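Local coordinates for protein agglutinin (PDB 4G9M) that acts as a dimeric fungal lectin of the ricin-type beta-trefoil family, binding carbohydrates and thereby probably agglutinating cells, at residues 22-25 against 26-29; 52-55 against 56-59; 100-104 against 105-109. All coordinates share one frame; numbering follows the deposited sequence.

Contact 1. Residues 22-25 against 26-29; sequences DLWR and GEAA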
loop_
_atom_site.group_PDB
_atom_site.type_symbol
_atom_site.label_atom_id
_atom_site.label_comp_id
_atom_site.label_asym_id
_atom_site.label_seq_id
_atom_site.Cartn_x
_atom_site.Cartn_y
_atom_site.Cartn_z
ATOM N N ASP B 22 -5.525 -8.650 -17.668
ATOM C CA ASP B 22 -6.433 -8.811 -18.804
ATOM C C ASP B 22 -7.523 -9.813 -18.446
ATOM O O ASP B 22 -7.231 -10.916 -18.013
ATOM C CB ASP B 22 -5.610 -9.311 -20.006
ATOM C CG ASP B 22 -6.435 -9.516 -21.276
ATOM O OD1 ASP B 22 -7.265 -10.448 -21.320
ATOM O OD2 ASP B 22 -6.209 -8.781 -22.264
ATOM N N LEU B 23 -8.783 -9.427 -18.608
ATOM C CA LEU B 23 -9.882 -10.358 -18.429
ATOM C C LEU B 23 -10.204 -11.021 -19.761
ATOM O O LEU B 23 -10.491 -10.342 -20.738
ATOM C CB LEU B 23 -11.117 -9.634 -17.872
ATOM C CG LEU B 23 -12.357 -10.501 -17.643
ATOM C CD1 LEU B 23 -12.110 -11.563 -16.581
ATOM C CD2 LEU B 23 -13.523 -9.629 -17.234
ATOM N N TRP B 24 -10.140 -12.354 -19.782
ATOM C CA TRP B 24 -10.326 -13.173 -20.985
ATOM C C TRP B 24 -11.598 -12.814 -21.756
ATOM O O TRP B 24 -12.709 -12.952 -21.239
ATOM C CB TRP B 24 -10.324 -14.646 -20.558
ATOM C CG TRP B 24 -10.726 -15.671 -21.575
ATOM C CD1 TRP B 24 -11.993 -16.091 -21.857
ATOM C CD2 TRP B 24 -9.851 -16.465 -22.386
ATOM N NE1 TRP B 24 -11.963 -17.073 -22.815
ATOM C CE2 TRP B 24 -10.661 -17.322 -23.157
ATOM C CE3 TRP B 24 -8.465 -16.523 -22.546
ATOM C CZ2 TRP B 24 -10.131 -18.223 -24.077
ATOM C CZ3 TRP B 24 -7.941 -17.421 -23.457
ATOM C CH2 TRP B 24 -8.773 -18.259 -24.212
ATOM N N ARG B 25 -11.412 -12.312 -22.979
ATOM C CA ARG B 25 -12.501 -11.890 -23.868
ATOM C C ARG B 25 -13.419 -10.800 -23.286
ATOM O O ARG B 25 -14.458 -10.479 -23.867
ATOM C CB ARG B 25 -13.317 -13.098 -24.355
ATOM C CG ARG B 25 -12.541 -14.060 -25.252
ATOM C CD ARG B 25 -13.475 -14.921 -26.097
ATOM N NE ARG B 25 -14.253 -15.875 -25.310
ATOM C CZ ARG B 25 -14.002 -17.181 -25.256
ATOM N NH1 ARG B 25 -12.990 -17.690 -25.946
ATOM N NH2 ARG B 25 -14.762 -17.980 -24.513
ATOM N N GLY B 26 -13.021 -10.223 -22.154
ATOM C CA GLY B 26 -13.861 -9.295 -21.414
ATOM C C GLY B 26 -15.181 -9.899 -20.960
ATOM O O GLY B 26 -16.158 -9.182 -20.720
ATOM N N GLU B 27 -15.205 -11.216 -20.818
ATOM C CA GLU B 27 -16.445 -11.939 -20.531
ATOM C C GLU B 27 -16.926 -11.827 -19.091
ATOM O O GLU B 27 -16.132 -11.866 -18.142
ATOM C CB GLU B 27 -16.332 -13.400 -20.969
ATOM C CG GLU B 27 -16.310 -13.539 -22.487
ATOM C CD GLU B 27 -16.174 -14.968 -22.972
ATOM O OE1 GLU B 27 -15.863 -15.861 -22.153
ATOM O OE2 GLU B 27 -16.376 -15.196 -24.185
ATOM N N ALA B 28 -18.240 -11.687 -18.938
ATOM C CA ALA B 28 -18.831 -11.438 -17.635
ATOM C C ALA B 28 -19.174 -12.750 -16.927
ATOM O O ALA B 28 -19.605 -12.746 -15.775
ATOM C CB ALA B 28 -20.069 -10.565 -17.776
ATOM N N ALA B 29 -18.986 -13.874 -17.611
ATOM C CA ALA B 29 -19.275 -15.170 -16.989
ATOM C C ALA B 29 -18.455 -15.379 -15.714
ATOM O O ALA B 29 -17.262 -15.084 -15.681
ATOM C CB ALA B 29 -19.001 -16.307 -17.971
#
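Leu-23 O receives the backbone N-H of Gly-26 (N to O 2.9 Å), and one residue further on Trp-24 O receives that of Glu-27 (N to O 3.1 Å), so that two overlapping turns bend the chain as it leaves strand 20-23. Arg-25 and Gly-26 both have positive phi, and glycine suits the second place because a beta carbon there would run into Arg-25 O. Inside the bend, Leu-23 sends CD2 to 3.6 Å from Glu-27 O, while the leucine side chain also packs on Ile-34 of strand 32-37. Arg-25 and Glu-27 run alongside each other and form a salt bridge. The carboxylate comes to the edge of the guanidinium, its plane turned 63° away, with OE2 at NE; the 2.5 Å between Arg-25 NE and Glu-27 OE2 is too short to be trusted closely. One face of the guanidinium lies over Trp-24, whose NE1 is 3.2 Å above the plane of the Arg-25 guanidinium, over its centre. The turn carries the chain from strand 20-23 toward strand 32-37, and at its start Asp-22 is hydrogen-bonded to Gln-35 and to Gln-45, the first residue of a Gln-x-Trp motif of the kind that recurs in ricin-type beta-trefoil lectins.

Contact 2. Residues 52-55 against 56-59; sequences TGKG and NQVT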
loop_
_atom_site.group_PDB
_atom_site.type_symbol
_atom_site.label_atom_id
_atom_site.label_comp_id
_atom_site.label_asym_id
_atom_site.label_seq_id
_atom_site.Cartn_x
_atom_site.Cartn_y
_atom_site.Cartn_z
ATOM N N THR B 52 -13.846 0.000 -0.360
ATOM C CA THR B 52 -15.125 -0.633 -0.034
ATOM C C THR B 52 -15.822 0.014 1.155
ATOM O O THR B 52 -17.034 -0.130 1.326
ATOM C CB THR B 52 -14.944 -2.110 0.313
ATOM O OG1 THR B 52 -14.203 -2.199 1.526
ATOM C CG2 THR B 52 -14.177 -2.831 -0.777
ATOM N N GLY B 53 -15.049 0.696 1.992
ATOM C CA GLY B 53 -15.590 1.293 3.198
ATOM C C GLY B 53 -15.182 0.490 4.416
ATOM O O GLY B 53 -15.461 0.876 5.549
ATOM N N LYS B 54 -14.537 -0.646 4.177
ATOM C CA LYS B 54 -14.008 -1.457 5.263
ATOM C C LYS B 54 -12.495 -1.335 5.310
ATOM O O LYS B 54 -11.788 -1.874 4.455
ATOM C CB LYS B 54 -14.419 -2.919 5.110
ATOM C CG LYS B 54 -13.962 -3.793 6.264
ATOM C CD LYS B 54 -14.249 -5.253 5.959
ATOM C CE LYS B 54 -13.839 -6.139 7.100
ATOM N NZ LYS B 54 -14.095 -7.563 6.743
ATOM N N GLY B 55 -11.994 -0.647 6.331
ATOM C CA GLY B 55 -10.566 -0.466 6.474
ATOM C C GLY B 55 -9.984 0.230 5.261
ATOM O O GLY B 55 -10.582 1.164 4.720
ATOM N N ASN B 56 -8.799 -0.224 4.848
ATOM C CA ASN B 56 -8.165 0.261 3.635
ATOM C C ASN B 56 -8.464 -0.641 2.441
ATOM O O ASN B 56 -7.795 -0.546 1.425
ATOM C CB ASN B 56 -6.646 0.372 3.802
ATOM C CG ASN B 56 -6.250 1.169 5.027
ATOM O OD1 ASN B 56 -5.440 0.720 5.830
ATOM N ND2 ASN B 56 -6.829 2.349 5.182
ATOM N N GLN B 57 -9.474 -1.503 2.559
ATOM C CA GLN B 57 -9.732 -2.502 1.518
ATOM C C GLN B 57 -10.360 -1.927 0.254
ATOM O O GLN B 57 -11.174 -1.005 0.321
ATOM C CB GLN B 57 -10.595 -3.641 2.061
ATOM C CG GLN B 57 -9.973 -4.292 3.273
ATOM C CD GLN B 57 -10.778 -5.448 3.803
ATOM O OE1 GLN B 57 -11.732 -5.900 3.166
ATOM N NE2 GLN B 57 -10.391 -5.948 4.968
ATOM N N VAL B 58 -9.975 -2.493 -0.889
ATOM C CA VAL B 58 -10.470 -2.087 -2.195
ATOM C C VAL B 58 -10.987 -3.279 -2.976
ATOM O O VAL B 58 -10.795 -4.441 -2.580
ATOM C CB VAL B 58 -9.360 -1.425 -3.068
ATOM C CG1 VAL B 58 -8.761 -0.243 -2.346
ATOM C CG2 VAL B 58 -8.257 -2.446 -3.422
ATOM N N THR B 59 -11.652 -2.985 -4.089
ATOM C CA THR B 59 -11.924 -3.990 -5.106
ATOM C C THR B 59 -11.420 -3.474 -6.440
ATOM O O THR B 59 -11.204 -2.261 -6.604
ATOM C CB THR B 59 -13.412 -4.315 -5.230
ATOM O OG1 THR B 59 -14.137 -3.115 -5.517
ATOM C CG2 THR B 59 -13.955 -4.931 -3.949
HETATM O O HOH W 1 -13.860 -4.913 1.939
HETATM O O HOH W 2 -12.104 0.848 2.320
HETATM O O HOH W 3 -13.046 -8.182 4.078
HETATM O O HOH W 4 -9.213 3.571 3.788
#
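Gln-57 and Lys-54 meet where the chain folds back most tightly. The backbone N-H of Gln-57 bonds to Lys-54 O (N to O 3.0 Å), closing a type II' beta turn, and the same oxygen is pressed against the glutamine side chain, 3.2 Å from Gln-57 CG. With CG anti to its carbonyl carbon (chi1 -56°), Gln-57 sends its extended chain beside that of Lys-54, both pointing the same way, and Lys-54 CD passes 3.8 Å from Gln-57 OE1. Gly-55 fills the first corner of the turn, where positive phi and the closeness of Asn-56 N would crowd a beta carbon. Two residues before the turn begins, Thr-52 gives its N-H to Gln-57 O, and its OG1 accepts from Lys-54 N (3.1 Å), which makes an ST turn. Together these bonds close the beta hairpin that joins strands 47-51 and 58-62 of the trefoil. At the strand end Thr-52 CG2 rests on Thr-59 CG2 (3.8 Å), two small methyls suited to close crossing.

Around the polar ends, water takes over. Gln-57 OE1 receives protons from two waters, one also bonded to Thr-52 OG1, the other accepting from Lys-54 NZ (2.9 Å); the lysine ammonium thus reaches the glutamine oxygen through a water. A further water takes the N-H of Gly-53 inside the bend. Asn-56 shares yet another, which accepts from its ND2 and donates to Gly-55 O, while Asn-56 OD1 is engaged by Asn-129 of the second subunit.

Contact 3. Residues 100-104 against 105-109; sequences AIEAA and DHRLF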
loop_
_atom_site.group_PDB
_atom_site.type_symbol
_atom_site.label_atom_id
_atom_site.label_comp_id
_atom_site.label_asym_id
_atom_site.label_seq_id
_atom_site.Cartn_x
_atom_site.Cartn_y
_atom_site.Cartn_z
ATOM N N ALA B 100 2.209 -4.250 -4.689
ATOM C CA ALA B 100 1.668 -5.593 -4.530
ATOM C C ALA B 100 0.160 -5.498 -4.368
ATOM O O ALA B 100 -0.355 -4.533 -3.790
ATOM C CB ALA B 100 2.280 -6.280 -3.317
ATOM N N ILE B 101 -0.552 -6.487 -4.899
ATOM C CA ILE B 101 -2.003 -6.540 -4.752
ATOM C C ILE B 101 -2.353 -7.751 -3.911
ATOM O O ILE B 101 -2.367 -8.884 -4.399
ATOM C CB ILE B 101 -2.712 -6.600 -6.114
ATOM C CG1 ILE B 101 -2.333 -5.367 -6.941
ATOM C CG2 ILE B 101 -4.221 -6.675 -5.914
ATOM C CD1 ILE B 101 -2.768 -5.485 -8.388
ATOM N N GLU B 102 -2.594 -7.496 -2.630
ATOM C CA GLU B 102 -2.721 -8.535 -1.607
ATOM C C GLU B 102 -4.177 -8.895 -1.385
ATOM O O GLU B 102 -5.032 -8.020 -1.377
ATOM C CB GLU B 102 -2.212 -7.986 -0.266
ATOM C CG GLU B 102 -0.947 -8.563 0.286
ATOM C CD GLU B 102 -0.583 -7.953 1.631
ATOM O OE1 GLU B 102 -1.484 -7.409 2.311
ATOM O OE2 GLU B 102 0.599 -8.011 2.007
ATOM N N ALA B 103 -4.475 -10.173 -1.168
ATOM C CA ALA B 103 -5.825 -10.531 -0.732
ATOM C C ALA B 103 -6.034 -10.063 0.706
ATOM O O ALA B 103 -5.318 -10.502 1.618
ATOM C CB ALA B 103 -6.031 -12.051 -0.840
ATOM N N ALA B 104 -7.017 -9.192 0.920
ATOM C CA ALA B 104 -7.188 -8.526 2.211
ATOM C C ALA B 104 -7.467 -9.498 3.353
ATOM O O ALA B 104 -7.058 -9.265 4.486
ATOM C CB ALA B 104 -8.288 -7.491 2.130
ATOM N N ASP B 105 -8.158 -10.591 3.039
ATOM C CA ASP B 105 -8.503 -11.576 4.056
ATOM C C ASP B 105 -7.682 -12.861 3.950
ATOM O O ASP B 105 -7.926 -13.828 4.677
ATOM C CB ASP B 105 -10.002 -11.845 4.033
ATOM C CG ASP B 105 -10.812 -10.619 4.464
ATOM O OD1 ASP B 105 -10.413 -9.980 5.471
ATOM O OD2 ASP B 105 -11.824 -10.293 3.813
ATOM N N HIS B 106 -6.697 -12.847 3.056
ATOM C CA HIS B 106 -5.698 -13.905 2.955
ATOM C C HIS B 106 -4.358 -13.251 2.638
ATOM O O HIS B 106 -3.846 -13.407 1.537
ATOM C CB HIS B 106 -6.059 -14.864 1.816
ATOM C CG HIS B 106 -7.432 -15.455 1.929
ATOM N ND1 HIS B 106 -8.575 -14.763 1.587
ATOM C CD2 HIS B 106 -7.843 -16.674 2.350
ATOM C CE1 HIS B 106 -9.629 -15.531 1.791
ATOM N NE2 HIS B 106 -9.213 -16.698 2.251
ATOM N N ARG B 107 -3.783 -12.535 3.604
ATOM C CA ARG B 107 -2.750 -11.540 3.301
ATOM C C ARG B 107 -1.379 -12.107 2.930
ATOM O O ARG B 107 -0.486 -11.354 2.530
ATOM C CB ARG B 107 -2.591 -10.548 4.461
ATOM C CG ARG B 107 -3.796 -9.646 4.666
ATOM C CD ARG B 107 -3.489 -8.516 5.629
ATOM N NE ARG B 107 -4.694 -7.762 5.971
ATOM C CZ ARG B 107 -4.691 -6.580 6.582
ATOM N NH1 ARG B 107 -3.544 -6.002 6.907
ATOM N NH2 ARG B 107 -5.838 -5.972 6.858
ATOM N N LEU B 108 -1.198 -13.415 3.081
ATOM C CA LEU B 108 0.027 -14.050 2.610
ATOM C C LEU B 108 -0.000 -14.171 1.091
ATOM O O LEU B 108 1.032 -14.442 0.479
ATOM C CB LEU B 108 0.209 -15.451 3.215
ATOM C CG LEU B 108 0.637 -15.591 4.677
ATOM C CD1 LEU B 108 0.748 -17.066 5.029
ATOM C CD2 LEU B 108 1.953 -14.879 4.951
ATOM N N PHE B 109 -1.179 -13.966 0.497
ATOM C CA PHE B 109 -1.357 -14.172 -0.944
ATOM C C PHE B 109 -1.495 -12.890 -1.736
ATOM O O PHE B 109 -2.241 -11.986 -1.348
ATOM C CB PHE B 109 -2.543 -15.095 -1.214
ATOM C CG PHE B 109 -2.338 -16.479 -0.673
ATOM C CD1 PHE B 109 -1.641 -17.429 -1.404
ATOM C CD2 PHE B 109 -2.793 -16.809 0.586
ATOM C CE1 PHE B 109 -1.421 -18.698 -0.889
ATOM C CE2 PHE B 109 -2.576 -18.083 1.117
ATOM C CZ PHE B 109 -1.887 -19.023 0.369
#
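Glu-102 and Arg-107 cross at the mouth of a reversal made of two successive type I beta turns, Ala-103 to His-106 and His-106 to Phe-109, which leads strand 99-103 of the beta-trefoil into strand 109-113. The flat ends of these two side chains are inclined by 37°, yet their charged atoms do not meet: Glu-102 OE1 stays 4.9 Å from Arg-107 NE, and what touches is the glutamate end and the aliphatic part of the arginine, OE1 lying 4.0 Å from Arg-107 CB. The first torsion of Glu-102 is far from staggered (chi1 -112°), swinging its CG beside Arg-107 O at 3.6 Å.

Arg-107 is extended from CG to NE and brings its guanidinium edge to Ala-104 O; that oxygen lies near the guanidinium plane and accepts from NE (3.2 Å). The long side chain is well suited here, since its NH1 goes on to the second subunit, where it forms an intersubunit salt bridge with OE2 of that chain's Glu-102, linking the turn to the dimer interface.

Across the first turn, the small Ala-103 lets its CB meet His-106 CB at 3.9 Å, and the imidazole leads away from it; His-106 ND1 is buried without a partner in the model. Phe-109 turns the edge of its ring to His-106 O, which also accepts the N-H of Phe-109. The end of the reversal is locked by the backbone, where Ala-103 N approaches Phe-109 O nearly along the C=O axis at 2.9 Å.

From the N terminus the three contacts follow one another in series, none nested in or crossing another. Contact 1 bends the chain between strands 20-23 and 32-37, contact 2 closes the hairpin between strands 47-51 and 58-62, and contact 3 turns strand 99-103 into strand 109-113. Contact 1 stands apart, its centre about 24 Å from that of contact 2 and, across the middle of the chain, about 22 Å from that of contact 3. The later two meet directly: Gln-57 CD packs 3.6 Å from Ala-104 CB, so two turns far apart in sequence lie side by side. Both also reach the second subunit, where Asn-56 packs on Ala-100 of the partner chain.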